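PDB 6HLX: AgaA from Rhizobium radiobacter, which binds the opine agropinic acid as the periplasmic substrate-binding protein, of solute-binding family 5, of an ABC importer. Local coordinates for residues E48-Y53 and F62-R67; A69-G74 and V156-F161; P255-A260 and A311-A316; I261-D266 and V306-A311; N320-R325 and I349-K354. All blocks are in the same frame, centred on the assembly; numbering follows the deposited sequence.

In the fold
From the N terminus, interaction 1 comes first and closes a short loop, the hairpin of strands 45-55 and 61-66. Interaction 2 follows directly, since 69-74 leaves the hairpin; it closes a much longer loop on 156-161, and the two contacts meet where L49 packs on A69 and A158. On the other side of the chain's centre, interactions 3 and 4 join helices 255-264 and 306-315. Because the helices run antiparallel, the loop of interaction 4 lies within that of interaction 3. Interaction 5 comes last, pairing strands 322-327 and 351-356 beside these helices; I349 and I351 pack against them. No loops cross.

Interaction 1. Residues E48-Y53 and F62-R67; sequences ELAESY and FTFHLR. With ZN (zinc ion), chain R; ACT (acetate ion), chain H.
At the open end of an antiparallel beta hairpin, R67 lays one face of its guanidinium over CA of E51, while its edge meets the carbonyl of E48. CG of R67 is anti to the backbone N (chi1 -169°) and the chain bends at chi3, which brings NE to E48 O at 2.8 Å, almost in the guanidinium plane. A long side chain with a flat donor end suits this place, and its NH2 also bonds to P47 O. The E51 side chain crosses that of R67 at about a right angle; E51 OE1 lies 4.4 Å from R67 NH1 but well out of the guanidinium plane, so any attraction is probably one of charge alone. E51 and S52 both face H65 in a classic beta bulge: H65 O receives weak bonds from both their amides, whereas H65 N gives S52 O a straight bond of 2.9 Å.

Y53 and F64 share one face, with CD1 of F64 3.5 Å from CB of Y53, and CB of A50 lies at the edge of the F64 ring. S52 and H65 share the other, OG of S52 lying at the imidazole edge. An acetate, probably from the crystallisation liquor, covers one face of the Y53 ring, its O accepting Y53 N at 3.0 Å. E54 joins H65 at a zinc ion, which H65 NE2 binds at 2.0 Å.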
# COMPACT_ATOMS: atom_id res chain seq x y z
N GLU A 48 -15.00 3.70 12.98
CA GLU A 48 -15.72 2.59 12.34
C GLU A 48 -16.21 1.61 13.39
O GLU A 48 -17.23 1.90 14.01
CB GLU A 48 -14.86 1.94 11.22
CG GLU A 48 -14.65 2.89 10.03
CD GLU A 48 -15.86 3.22 9.16
OE1 GLU A 48 -16.82 2.41 9.11
OE2 GLU A 48 -15.83 4.28 8.50
N LEU A 49 -15.50 0.50 13.67
CA LEU A 49 -15.97 -0.38 14.76
C LEU A 49 -15.82 0.28 16.15
O LEU A 49 -16.53 -0.09 17.10
CB LEU A 49 -15.30 -1.73 14.70
CG LEU A 49 -15.61 -2.53 13.44
CD1 LEU A 49 -14.80 -3.83 13.43
CD2 LEU A 49 -17.14 -2.83 13.33
N ALA A 50 -14.94 1.28 16.25
CA ALA A 50 -14.86 2.10 17.46
C ALA A 50 -15.77 3.31 17.20
O ALA A 50 -15.56 4.03 16.24
CB ALA A 50 -13.42 2.57 17.70
N GLU A 51 -16.83 3.48 18.00
CA GLU A 51 -17.71 4.67 17.88
C GLU A 51 -16.95 5.94 18.33
O GLU A 51 -17.26 7.06 17.90
CB GLU A 51 -18.94 4.49 18.76
CG GLU A 51 -19.98 5.56 18.53
CD GLU A 51 -21.33 5.24 19.14
OE1 GLU A 51 -22.27 6.03 18.91
OE2 GLU A 51 -21.44 4.22 19.86
N SER A 52 -16.02 5.77 19.26
CA SER A 52 -15.18 6.86 19.74
C SER A 52 -13.90 6.29 20.26
O SER A 52 -13.83 5.10 20.59
CB SER A 52 -15.89 7.66 20.84
OG SER A 52 -15.65 7.05 22.10
N TYR A 53 -12.89 7.13 20.37
CA TYR A 53 -11.61 6.72 20.92
C TYR A 53 -10.93 7.86 21.64
O TYR A 53 -11.14 9.04 21.31
CB TYR A 53 -10.71 6.07 19.86
CG TYR A 53 -10.39 6.95 18.68
CD1 TYR A 53 -9.30 7.82 18.71
CD2 TYR A 53 -11.15 6.90 17.52
CE1 TYR A 53 -9.01 8.65 17.63
CE2 TYR A 53 -10.87 7.72 16.43
CZ TYR A 53 -9.80 8.60 16.50
OH TYR A 53 -9.49 9.41 15.44
N PHE A 62 -4.54 4.19 24.73
CA PHE A 62 -5.64 4.36 23.77
C PHE A 62 -6.86 3.61 24.27
O PHE A 62 -6.75 2.44 24.63
CB PHE A 62 -5.21 3.80 22.40
CG PHE A 62 -4.01 4.49 21.77
CD1 PHE A 62 -2.72 4.27 22.25
CD2 PHE A 62 -4.18 5.36 20.69
CE1 PHE A 62 -1.63 4.98 21.73
CE2 PHE A 62 -3.08 6.05 20.16
CZ PHE A 62 -1.81 5.83 20.66
N THR A 63 -8.02 4.27 24.31
CA THR A 63 -9.26 3.59 24.71
C THR A 63 -10.19 3.64 23.53
O THR A 63 -10.44 4.72 23.01
CB THR A 63 -9.92 4.21 25.95
OG1 THR A 63 -9.00 4.14 27.04
CG2 THR A 63 -11.21 3.48 26.35
N PHE A 64 -10.76 2.49 23.16
CA PHE A 64 -11.74 2.42 22.07
C PHE A 64 -13.06 2.01 22.64
O PHE A 64 -13.14 0.98 23.33
CB PHE A 64 -11.31 1.42 21.00
CG PHE A 64 -10.00 1.83 20.36
CD1 PHE A 64 -9.99 2.65 19.24
CD2 PHE A 64 -8.79 1.42 20.91
CE1 PHE A 64 -8.78 3.08 18.68
CE2 PHE A 64 -7.58 1.85 20.35
CZ PHE A 64 -7.59 2.68 19.24
N HIS A 65 -14.10 2.81 22.37
CA HIS A 65 -15.47 2.50 22.80
C HIS A 65 -16.18 1.94 21.59
O HIS A 65 -16.36 2.65 20.60
CB HIS A 65 -16.14 3.74 23.38
CG HIS A 65 -15.56 4.10 24.70
ND1 HIS A 65 -15.79 3.33 25.83
CD2 HIS A 65 -14.75 5.14 25.04
CE1 HIS A 65 -15.16 3.94 26.82
NE2 HIS A 65 -14.53 5.03 26.39
N LEU A 66 -16.48 0.65 21.62
CA LEU A 66 -17.02 -0.04 20.45
C LEU A 66 -18.47 0.31 20.14
O LEU A 66 -19.31 0.39 21.03
CB LEU A 66 -16.85 -1.57 20.55
CG LEU A 66 -15.44 -2.10 20.78
CD1 LEU A 66 -15.45 -3.63 20.78
CD2 LEU A 66 -14.43 -1.55 19.73
N ARG A 67 -18.73 0.49 18.85
CA ARG A 67 -20.04 0.74 18.28
C ARG A 67 -20.85 -0.56 18.38
O ARG A 67 -20.26 -1.65 18.41
CB ARG A 67 -19.83 1.08 16.78
CG ARG A 67 -21.03 1.64 16.07
CD ARG A 67 -20.68 1.94 14.62
NE ARG A 67 -19.73 3.04 14.45
CZ ARG A 67 -20.05 4.33 14.53
NH1 ARG A 67 -21.29 4.71 14.81
NH2 ARG A 67 -19.12 5.26 14.32
ZN ZN R . -13.46 6.35 27.53
C ACT H . -12.79 10.68 18.48
O ACT H . -13.47 9.69 18.92
OXT ACT H . -12.08 11.50 19.17
CH3 ACT H . -12.82 10.93 16.96
O HOH W 1 -17.99 -2.57 17.05
O HOH W 2 -19.15 8.05 16.22
O HOH W 3 -20.09 3.08 21.93

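Interaction 2. Residues A69-G74 and V156-F161; sequences AKFHDG and VGAGPF
The carbonyl oxygen of G157 receives the backbone N-H of H72 at 2.9 Å, nearly along the C=O axis, and at the same time lies over the centre of the H72 imidazole, 3.1 Å above the ring plane. The CA of F71 adds a C-H contact to it at 3.3 Å. Glycine at 157 keeps the backbone beside the ring slim; at G159 a side chain would clash with CD of P160.

The ring's own bond points elsewhere. NE2 of H72 donates to G159 O at 2.9 Å in an essentially straight bond (179°), the acceptor lying in the ring plane, so histidine can use its face and its edge on different carbonyls. H72 belongs to a type I turn from F71 to G74, closed by G74 N on F71 O; the positive phi of G74 is easily taken by glycine. Beside the turn, CD1 of F71 touches CB of A158, and water 4 links K70 O to A158 O.

The contact ties the loop between strand 61-66 and helix 79-90 to the one leading into strand 161-167, with I32 of helix 23-32 packing on H72 and L49 of strand 45-55 covering A158.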
# COMPACT_ATOMS: atom_id res chain seq x y z
N ALA A 69 -22.35 -3.30 16.68
CA ALA A 69 -22.12 -3.80 15.32
C ALA A 69 -22.10 -5.31 15.31
O ALA A 69 -21.83 -5.94 16.33
CB ALA A 69 -20.76 -3.27 14.81
N LYS A 70 -22.41 -5.91 14.14
CA LYS A 70 -22.40 -7.35 13.99
C LYS A 70 -21.45 -7.80 12.89
O LYS A 70 -21.20 -7.07 11.92
CB LYS A 70 -23.81 -7.87 13.66
CG LYS A 70 -24.75 -7.85 14.87
CD LYS A 70 -26.03 -8.60 14.56
CE LYS A 70 -26.88 -8.83 15.79
NZ LYS A 70 -27.58 -7.60 16.22
N PHE A 71 -20.95 -9.04 13.02
CA PHE A 71 -20.20 -9.71 11.99
C PHE A 71 -21.21 -10.35 11.03
O PHE A 71 -22.39 -10.50 11.39
CB PHE A 71 -19.29 -10.79 12.57
CG PHE A 71 -18.13 -10.24 13.35
CD1 PHE A 71 -17.09 -9.55 12.70
CD2 PHE A 71 -18.02 -10.45 14.72
CE1 PHE A 71 -15.98 -9.07 13.42
CE2 PHE A 71 -16.91 -9.98 15.44
CZ PHE A 71 -15.90 -9.29 14.78
N HIS A 72 -20.73 -10.75 9.84
CA HIS A 72 -21.59 -11.35 8.81
C HIS A 72 -22.29 -12.64 9.25
O HIS A 72 -23.34 -12.98 8.70
CB HIS A 72 -20.78 -11.56 7.52
CG HIS A 72 -20.21 -10.27 7.00
ND1 HIS A 72 -18.99 -10.22 6.35
CD2 HIS A 72 -20.69 -9.00 7.11
CE1 HIS A 72 -18.79 -8.95 6.06
NE2 HIS A 72 -19.80 -8.18 6.48
N ASP A 73 -21.73 -13.33 10.25
CA ASP A 73 -22.33 -14.56 10.77
C ASP A 73 -23.40 -14.29 11.86
O ASP A 73 -23.90 -15.23 12.48
CB ASP A 73 -21.22 -15.49 11.29
CG ASP A 73 -20.45 -14.98 12.49
OD1 ASP A 73 -20.74 -13.85 12.96
OD2 ASP A 73 -19.54 -15.69 12.96
N GLY A 74 -23.75 -13.01 12.07
CA GLY A 74 -24.75 -12.57 13.03
C GLY A 74 -24.27 -12.36 14.45
O GLY A 74 -25.04 -11.87 15.29
N VAL A 156 -15.19 -13.86 7.11
CA VAL A 156 -16.27 -13.33 7.94
C VAL A 156 -15.77 -11.99 8.48
O VAL A 156 -14.72 -11.95 9.13
CB VAL A 156 -16.74 -14.28 9.06
CG1 VAL A 156 -17.72 -13.56 10.00
CG2 VAL A 156 -17.40 -15.54 8.48
N GLY A 157 -16.48 -10.91 8.17
CA GLY A 157 -16.06 -9.58 8.61
C GLY A 157 -17.21 -8.74 9.10
O GLY A 157 -18.32 -9.24 9.37
N ALA A 158 -16.95 -7.44 9.25
CA ALA A 158 -17.93 -6.49 9.75
C ALA A 158 -18.20 -5.36 8.73
O ALA A 158 -18.86 -4.38 9.06
CB ALA A 158 -17.47 -5.92 11.10
N GLY A 159 -17.73 -5.54 7.51
CA GLY A 159 -17.87 -4.52 6.47
C GLY A 159 -19.23 -4.48 5.79
O GLY A 159 -20.10 -5.29 6.10
N PRO A 160 -19.42 -3.52 4.85
CA PRO A 160 -20.76 -3.32 4.23
C PRO A 160 -21.22 -4.45 3.32
O PRO A 160 -22.41 -4.53 3.03
CB PRO A 160 -20.59 -2.00 3.44
CG PRO A 160 -19.11 -1.90 3.19
CD PRO A 160 -18.47 -2.47 4.43
N PHE A 161 -20.27 -5.29 2.85
CA PHE A 161 -20.60 -6.44 2.00
C PHE A 161 -20.10 -7.74 2.62
O PHE A 161 -19.06 -7.74 3.29
CB PHE A 161 -20.01 -6.29 0.59
CG PHE A 161 -20.54 -5.12 -0.22
CD1 PHE A 161 -21.68 -5.26 -1.02
CD2 PHE A 161 -19.88 -3.89 -0.21
CE1 PHE A 161 -22.17 -4.18 -1.77
CE2 PHE A 161 -20.38 -2.81 -0.95
CZ PHE A 161 -21.52 -2.96 -1.72
O HOH W 4 -20.81 -4.48 10.94

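Interaction 3. Residues P255-A260 and A311-A316; sequences PEVRQA and ALLAKA
L312 lies across the E256-A260 turn of the facing helix, its CB 3.9 Å from CB of A260 and its CD2 equally close to CG of E256. Its branched end spreads along that helix: CD1 sits near the backbone N and CA of A260, CD2 against CB and CG of E256. Alanine suits position 260 because a lone methyl lets the helices approach, with axes 8.4 Å apart and nearly antiparallel at 163°.

On the flank beside this, CG2 of V257 meets CB of A316 at 3.7 Å and also touches CD2 of L313. The same CD2 packs on A260, so L313, although its CB starts off alongside the partner helix, brings its end back into the interface. Small and branched apolar residues make this flank compact.

Toward the A316 end the contact is charged. E256, extended beyond CG, crosses K315 at about a right angle; K315 leaves with CG anti to the backbone N (chi1 -154°) and bends at chi4. In one of the two conformers modelled for E256, its OE1 meets K315 NZ at 2.8 Å through the syn lone pair, a tentative salt bridge. Long flexible chains suit this solvent-facing end.

In this helix packing, helices 255-264 and 306-315 lie beside the sheet: V257 reaches F322 of strand 322-327, and L313 reaches I351 of strand 351-356.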
# COMPACT_ATOMS: atom_id res chain seq x y z
N PRO A 255 26.17 2.58 0.73
CA PRO A 255 25.49 3.82 0.29
C PRO A 255 25.99 4.37 -1.06
O PRO A 255 25.18 4.89 -1.83
CB PRO A 255 25.76 4.80 1.44
CG PRO A 255 25.87 3.90 2.65
CD PRO A 255 26.68 2.73 2.12
N GLU A 256 27.32 4.26 -1.34
CA GLU A 256 27.88 4.75 -2.61
C GLU A 256 27.33 4.01 -3.83
O GLU A 256 27.19 4.61 -4.90
CB GLU A 256 29.41 4.72 -2.60
CG GLU A 256 30.04 5.73 -1.65
CD GLU A 256 31.54 5.60 -1.45
OE1 GLU A 256 32.18 6.62 -1.11
OE2 GLU A 256 32.08 4.48 -1.62
N VAL A 257 27.00 2.71 -3.68
CA VAL A 257 26.43 1.91 -4.79
C VAL A 257 24.97 2.33 -5.01
O VAL A 257 24.53 2.50 -6.16
CB VAL A 257 26.58 0.37 -4.57
CG1 VAL A 257 25.74 -0.44 -5.57
CG2 VAL A 257 28.05 -0.06 -4.62
N ARG A 258 24.21 2.48 -3.91
CA ARG A 258 22.81 2.87 -4.01
C ARG A 258 22.70 4.27 -4.62
O ARG A 258 21.91 4.47 -5.54
CB ARG A 258 22.11 2.76 -2.64
CG ARG A 258 22.25 1.34 -2.05
CD ARG A 258 21.38 1.15 -0.82
NE ARG A 258 21.82 1.96 0.32
CZ ARG A 258 22.29 1.47 1.46
NH1 ARG A 258 22.60 2.28 2.46
NH2 ARG A 258 22.48 0.16 1.60
N GLN A 259 23.59 5.20 -4.19
CA GLN A 259 23.65 6.56 -4.76
C GLN A 259 24.08 6.51 -6.22
O GLN A 259 23.50 7.25 -7.02
CB GLN A 259 24.61 7.48 -3.97
CG GLN A 259 24.09 7.87 -2.58
CD GLN A 259 24.50 9.28 -2.18
OE1 GLN A 259 25.13 10.02 -2.93
NE2 GLN A 259 24.10 9.72 -1.00
N ALA A 260 25.06 5.64 -6.60
CA ALA A 260 25.48 5.51 -8.01
C ALA A 260 24.26 5.20 -8.89
O ALA A 260 24.08 5.83 -9.93
CB ALA A 260 26.53 4.42 -8.19
N ALA A 311 32.12 6.93 -11.14
CA ALA A 311 33.15 7.25 -10.14
C ALA A 311 32.77 6.71 -8.77
O ALA A 311 33.64 6.19 -8.08
CB ALA A 311 33.41 8.75 -10.08
N LEU A 312 31.46 6.78 -8.39
CA LEU A 312 30.97 6.24 -7.12
C LEU A 312 31.14 4.74 -7.01
O LEU A 312 31.51 4.26 -5.95
CB LEU A 312 29.49 6.63 -6.89
CG LEU A 312 29.28 8.02 -6.28
CD1 LEU A 312 27.83 8.45 -6.41
CD2 LEU A 312 29.70 8.07 -4.81
N LEU A 313 30.84 3.99 -8.10
CA LEU A 313 31.03 2.53 -8.14
C LEU A 313 32.50 2.19 -7.94
O LEU A 313 32.81 1.26 -7.19
CB LEU A 313 30.60 1.94 -9.50
CG LEU A 313 29.14 1.65 -9.74
CD1 LEU A 313 29.01 0.76 -10.96
CD2 LEU A 313 28.49 0.96 -8.53
N ALA A 314 33.39 2.94 -8.63
CA ALA A 314 34.84 2.72 -8.54
C ALA A 314 35.31 2.96 -7.11
O ALA A 314 36.05 2.13 -6.58
CB ALA A 314 35.57 3.64 -9.51
N LYS A 315 34.80 4.03 -6.46
CA LYS A 315 35.13 4.38 -5.08
C LYS A 315 34.66 3.30 -4.10
O LYS A 315 35.36 3.01 -3.13
CB LYS A 315 34.52 5.74 -4.72
CG LYS A 315 35.23 6.50 -3.62
CD LYS A 315 34.48 7.79 -3.29
CE LYS A 315 35.05 8.52 -2.09
NZ LYS A 315 34.69 7.85 -0.81
N ALA A 316 33.48 2.68 -4.39
CA ALA A 316 32.87 1.61 -3.60
C ALA A 316 33.59 0.25 -3.76
O ALA A 316 33.29 -0.68 -3.01
CB ALA A 316 31.40 1.46 -3.98

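Interaction 4. Residues I261-D266 and V306-A311; sequences IAYAVD and VEKAKA. With ZN (zinc ion), chain O.
K308 leaves its helix with CG anti to the backbone N (chi1 -167°) and runs extended until it bends at chi4, while Y263 has CG anti to its carbonyl carbon (chi1 -80°); together these torsions lay the lysine chain over one face of the phenol ring. The CD of K308 makes a CH-pi contact 3.9 Å from the ring centroid, displaced to the CE1 side of the ring. Its NZ comes within 3.4 Å of Y263 OH. Lysine suits this exposed edge, since its methylenes cover the aromatic ring and its ammonium can remain near water.

Deeper in, the contact continues the antiparallel packing of helices 255-264 and 306-315. Here A309 points its methyl at the facing helix, 3.7 Å from CB of A264 and 4.0 Å from CB of Y263. The small alanine suits this close approach, in which the CA atoms of Y263 and A309 are 5.4 Å apart. F302 meets the Y263 ring edge-to-face, and L346 of helix 333-347 packs on A264.

Just past the first helix, D266 takes the N-cap position of the next, its OD2 bonding to A269 N. D266 binds a zinc ion through OD1 at 1.9 Å, with OD2 farther off at 2.7 Å, and water 5 on that metal donates to OD2 at 3.0 Å.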
# COMPACT_ATOMS: atom_id res chain seq x y z
N ILE A 261 23.39 4.28 -8.45
CA ILE A 261 22.16 3.92 -9.15
C ILE A 261 21.21 5.13 -9.27
O ILE A 261 20.67 5.36 -10.35
CB ILE A 261 21.52 2.68 -8.51
CG1 ILE A 261 22.41 1.46 -8.81
CG2 ILE A 261 20.10 2.47 -9.05
CD1 ILE A 261 22.09 0.23 -8.01
N ALA A 262 21.07 5.92 -8.18
CA ALA A 262 20.25 7.15 -8.19
C ALA A 262 20.79 8.17 -9.22
O ALA A 262 20.00 8.87 -9.85
CB ALA A 262 20.22 7.76 -6.80
N TYR A 263 22.13 8.24 -9.41
CA TYR A 263 22.74 9.17 -10.38
C TYR A 263 22.70 8.63 -11.82
O TYR A 263 22.78 9.42 -12.77
CB TYR A 263 24.22 9.48 -9.99
CG TYR A 263 24.37 10.51 -8.89
CD1 TYR A 263 24.13 11.86 -9.13
CD2 TYR A 263 24.79 10.14 -7.61
CE1 TYR A 263 24.30 12.82 -8.12
CE2 TYR A 263 24.96 11.09 -6.60
CZ TYR A 263 24.70 12.42 -6.86
OH TYR A 263 24.84 13.36 -5.87
N ALA A 264 22.68 7.30 -11.98
CA ALA A 264 22.77 6.66 -13.30
C ALA A 264 21.46 6.52 -14.04
O ALA A 264 21.47 6.36 -15.27
CB ALA A 264 23.42 5.28 -13.18
N VAL A 265 20.34 6.48 -13.33
CA VAL A 265 19.06 6.23 -14.00
C VAL A 265 18.41 7.52 -14.46
O VAL A 265 18.00 8.32 -13.63
CB VAL A 265 18.11 5.34 -13.16
CG1 VAL A 265 16.80 5.08 -13.90
CG2 VAL A 265 18.78 4.02 -12.78
N ASP A 266 18.28 7.70 -15.79
CA ASP A 266 17.60 8.87 -16.32
C ASP A 266 16.10 8.71 -16.04
O ASP A 266 15.48 7.72 -16.45
CB ASP A 266 17.82 9.05 -17.82
CG ASP A 266 17.34 10.41 -18.22
OD1 ASP A 266 18.14 11.38 -18.13
OD2 ASP A 266 16.14 10.53 -18.57
N VAL A 306 25.90 10.13 -15.35
CA VAL A 306 26.51 8.83 -15.60
C VAL A 306 27.96 8.76 -15.13
O VAL A 306 28.34 7.82 -14.43
CB VAL A 306 26.34 8.41 -17.09
CG1 VAL A 306 27.15 7.16 -17.42
CG2 VAL A 306 24.87 8.20 -17.43
N GLU A 307 28.79 9.75 -15.48
CA GLU A 307 30.20 9.71 -15.11
C GLU A 307 30.40 9.81 -13.58
O GLU A 307 31.29 9.15 -13.05
CB GLU A 307 31.06 10.72 -15.91
CG GLU A 307 30.32 11.70 -16.82
CD GLU A 307 29.45 11.26 -17.99
OE1 GLU A 307 29.99 10.88 -19.06
OE2 GLU A 307 28.21 11.37 -17.86
N LYS A 308 29.50 10.53 -12.88
CA LYS A 308 29.51 10.62 -11.41
C LYS A 308 29.14 9.24 -10.81
O LYS A 308 29.75 8.81 -9.84
CB LYS A 308 28.54 11.71 -10.92
CG LYS A 308 28.72 12.06 -9.45
CD LYS A 308 27.85 13.23 -9.02
CE LYS A 308 28.31 13.85 -7.72
NZ LYS A 308 28.16 12.93 -6.56
N ALA A 309 28.14 8.55 -11.42
CA ALA A 309 27.72 7.21 -10.99
C ALA A 309 28.86 6.21 -11.15
O ALA A 309 29.11 5.42 -10.23
CB ALA A 309 26.52 6.75 -11.81
N LYS A 310 29.59 6.27 -12.30
CA LYS A 310 30.75 5.41 -12.54
C LYS A 310 31.84 5.65 -11.49
O LYS A 310 32.41 4.67 -10.98
CB LYS A 310 31.33 5.65 -13.93
CG LYS A 310 30.72 4.76 -14.99
CD LYS A 310 31.56 4.76 -16.25
CE LYS A 310 30.75 5.11 -17.47
NZ LYS A 310 31.60 5.17 -18.68
N ALA A 311 32.12 6.93 -11.14
CA ALA A 311 33.15 7.25 -10.14
C ALA A 311 32.77 6.71 -8.77
O ALA A 311 33.64 6.19 -8.08
CB ALA A 311 33.41 8.75 -10.08
ZN ZN O . 17.21 13.01 -18.46
O HOH W 5 16.14 13.09 -20.09

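Interaction 5. Residues N320-R325 and I349-K354; sequences NGFEVR and IGIKVK
Two parallel neighbours of a beta-alpha-beta unit, strands 322-327 and 351-356 linked through helix 333-347, pair here at the edge of a mixed sheet. Backbone bonds alternate between them: K352 N to F322 O at 2.9 Å, V324 N to K352 O and K354 N to V324 O, both at 3.0 Å. Before them, the bond from F322 N to G350 O is weak. G350 ends helix 333-347 as the C-prime residue of a Schellman motif, where its positive phi is readily adopted by glycine; G321 faces it, and a side chain there would run into G350 O.

On the buried face, F322 and I351 lie side by side. CG of F322 stands between the backbone N and the carbonyl carbon (chi1 53°), which places one ring face against CG1 of I351, a CH-pi contact 4.1 Å from the centroid. CG2 of I351 then meets CG1 of V324 at 3.6 Å. Branched and aromatic residues suit this face: L313 and I261 pack on I351, and V257 on F322.

The opposite face is polar. K352 gives NZ to G350 O at 3.0 Å from above the carbonyl plane, the same oxygen that takes the weak bond. The R325 guanidinium lays one face over CB of K354. Its salt bridge with D356 probably offsets the repulsion between R325 NH1 and K354 NZ, 5.9 Å apart.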
# COMPACT_ATOMS: atom_id res chain seq x y z
N ASN A 320 34.74 -2.26 -12.39
CA ASN A 320 34.22 -2.99 -13.55
C ASN A 320 32.75 -3.34 -13.37
O ASN A 320 32.23 -4.14 -14.14
CB ASN A 320 35.05 -4.25 -13.79
CG ASN A 320 36.52 -3.95 -13.98
OD1 ASN A 320 37.38 -4.48 -13.27
ND2 ASN A 320 36.82 -3.07 -14.92
N GLY A 321 32.09 -2.75 -12.37
CA GLY A 321 30.69 -3.01 -12.07
C GLY A 321 30.49 -4.39 -11.46
O GLY A 321 31.40 -4.92 -10.81
N PHE A 322 29.30 -4.98 -11.67
CA PHE A 322 28.97 -6.30 -11.13
C PHE A 322 27.72 -6.83 -11.83
O PHE A 322 27.04 -6.08 -12.53
CB PHE A 322 28.74 -6.24 -9.59
CG PHE A 322 27.73 -5.21 -9.12
CD1 PHE A 322 26.37 -5.51 -9.08
CD2 PHE A 322 28.14 -3.94 -8.72
CE1 PHE A 322 25.43 -4.55 -8.65
CE2 PHE A 322 27.21 -2.99 -8.29
CZ PHE A 322 25.86 -3.29 -8.26
N GLU A 323 27.40 -8.11 -11.58
CA GLU A 323 26.19 -8.74 -12.11
C GLU A 323 25.13 -8.77 -11.01
O GLU A 323 25.46 -8.98 -9.83
CB GLU A 323 26.48 -10.17 -12.59
CG GLU A 323 27.57 -10.25 -13.66
CD GLU A 323 27.89 -11.63 -14.21
OE1 GLU A 323 28.51 -11.70 -15.29
OE2 GLU A 323 27.53 -12.64 -13.56
N VAL A 324 23.85 -8.57 -11.37
CA VAL A 324 22.78 -8.55 -10.39
C VAL A 324 21.47 -8.92 -11.07
O VAL A 324 21.34 -8.76 -12.28
CB VAL A 324 22.70 -7.14 -9.70
CG1 VAL A 324 22.35 -6.04 -10.69
CG2 VAL A 324 21.75 -7.12 -8.50
N ARG A 325 20.48 -9.35 -10.28
CA ARG A 325 19.16 -9.65 -10.80
C ARG A 325 18.16 -8.65 -10.25
O ARG A 325 18.19 -8.36 -9.05
CB ARG A 325 18.73 -11.07 -10.42
CG ARG A 325 19.68 -12.17 -10.94
CD ARG A 325 18.99 -13.53 -10.96
NE ARG A 325 17.99 -13.62 -12.02
CZ ARG A 325 18.23 -14.05 -13.26
NH1 ARG A 325 19.45 -14.46 -13.60
NH2 ARG A 325 17.26 -14.10 -14.16
N ILE A 349 26.96 1.91 -16.77
CA ILE A 349 27.92 2.06 -15.68
C ILE A 349 28.54 0.69 -15.27
O ILE A 349 29.23 0.60 -14.25
CB ILE A 349 27.36 2.87 -14.47
CG1 ILE A 349 26.22 2.11 -13.72
CG2 ILE A 349 26.93 4.28 -14.91
CD1 ILE A 349 25.97 2.64 -12.33
N GLY A 350 28.31 -0.33 -16.10
CA GLY A 350 28.89 -1.66 -15.92
C GLY A 350 28.15 -2.57 -14.97
O GLY A 350 28.69 -3.59 -14.55
N ILE A 351 26.89 -2.24 -14.65
CA ILE A 351 26.06 -3.10 -13.82
C ILE A 351 25.22 -3.91 -14.80
O ILE A 351 24.41 -3.34 -15.53
CB ILE A 351 25.19 -2.32 -12.80
CG1 ILE A 351 26.06 -1.61 -11.72
CG2 ILE A 351 24.16 -3.24 -12.13
CD1 ILE A 351 25.32 -0.68 -10.78
N LYS A 352 25.48 -5.22 -14.87
CA LYS A 352 24.79 -6.13 -15.79
C LYS A 352 23.57 -6.70 -15.09
O LYS A 352 23.70 -7.58 -14.23
CB LYS A 352 25.73 -7.22 -16.30
CG LYS A 352 26.87 -6.65 -17.17
CD LYS A 352 28.15 -7.49 -17.13
CE LYS A 352 29.02 -7.23 -15.91
NZ LYS A 352 29.81 -5.96 -16.03
N VAL A 353 22.39 -6.16 -15.41
CA VAL A 353 21.14 -6.54 -14.77
C VAL A 353 20.42 -7.62 -15.58
O VAL A 353 20.23 -7.43 -16.78
CB VAL A 353 20.22 -5.30 -14.61
CG1 VAL A 353 18.85 -5.66 -14.03
CG2 VAL A 353 20.88 -4.20 -13.79
N LYS A 354 20.00 -8.72 -14.93
CA LYS A 354 19.14 -9.75 -15.52
C LYS A 354 17.76 -9.55 -14.87
O LYS A 354 17.69 -9.27 -13.68
CB LYS A 354 19.68 -11.15 -15.25
CG LYS A 354 21.02 -11.35 -15.99
CD LYS A 354 21.45 -12.80 -16.12
CE LYS A 354 22.63 -12.96 -17.05
NZ LYS A 354 22.29 -12.67 -18.47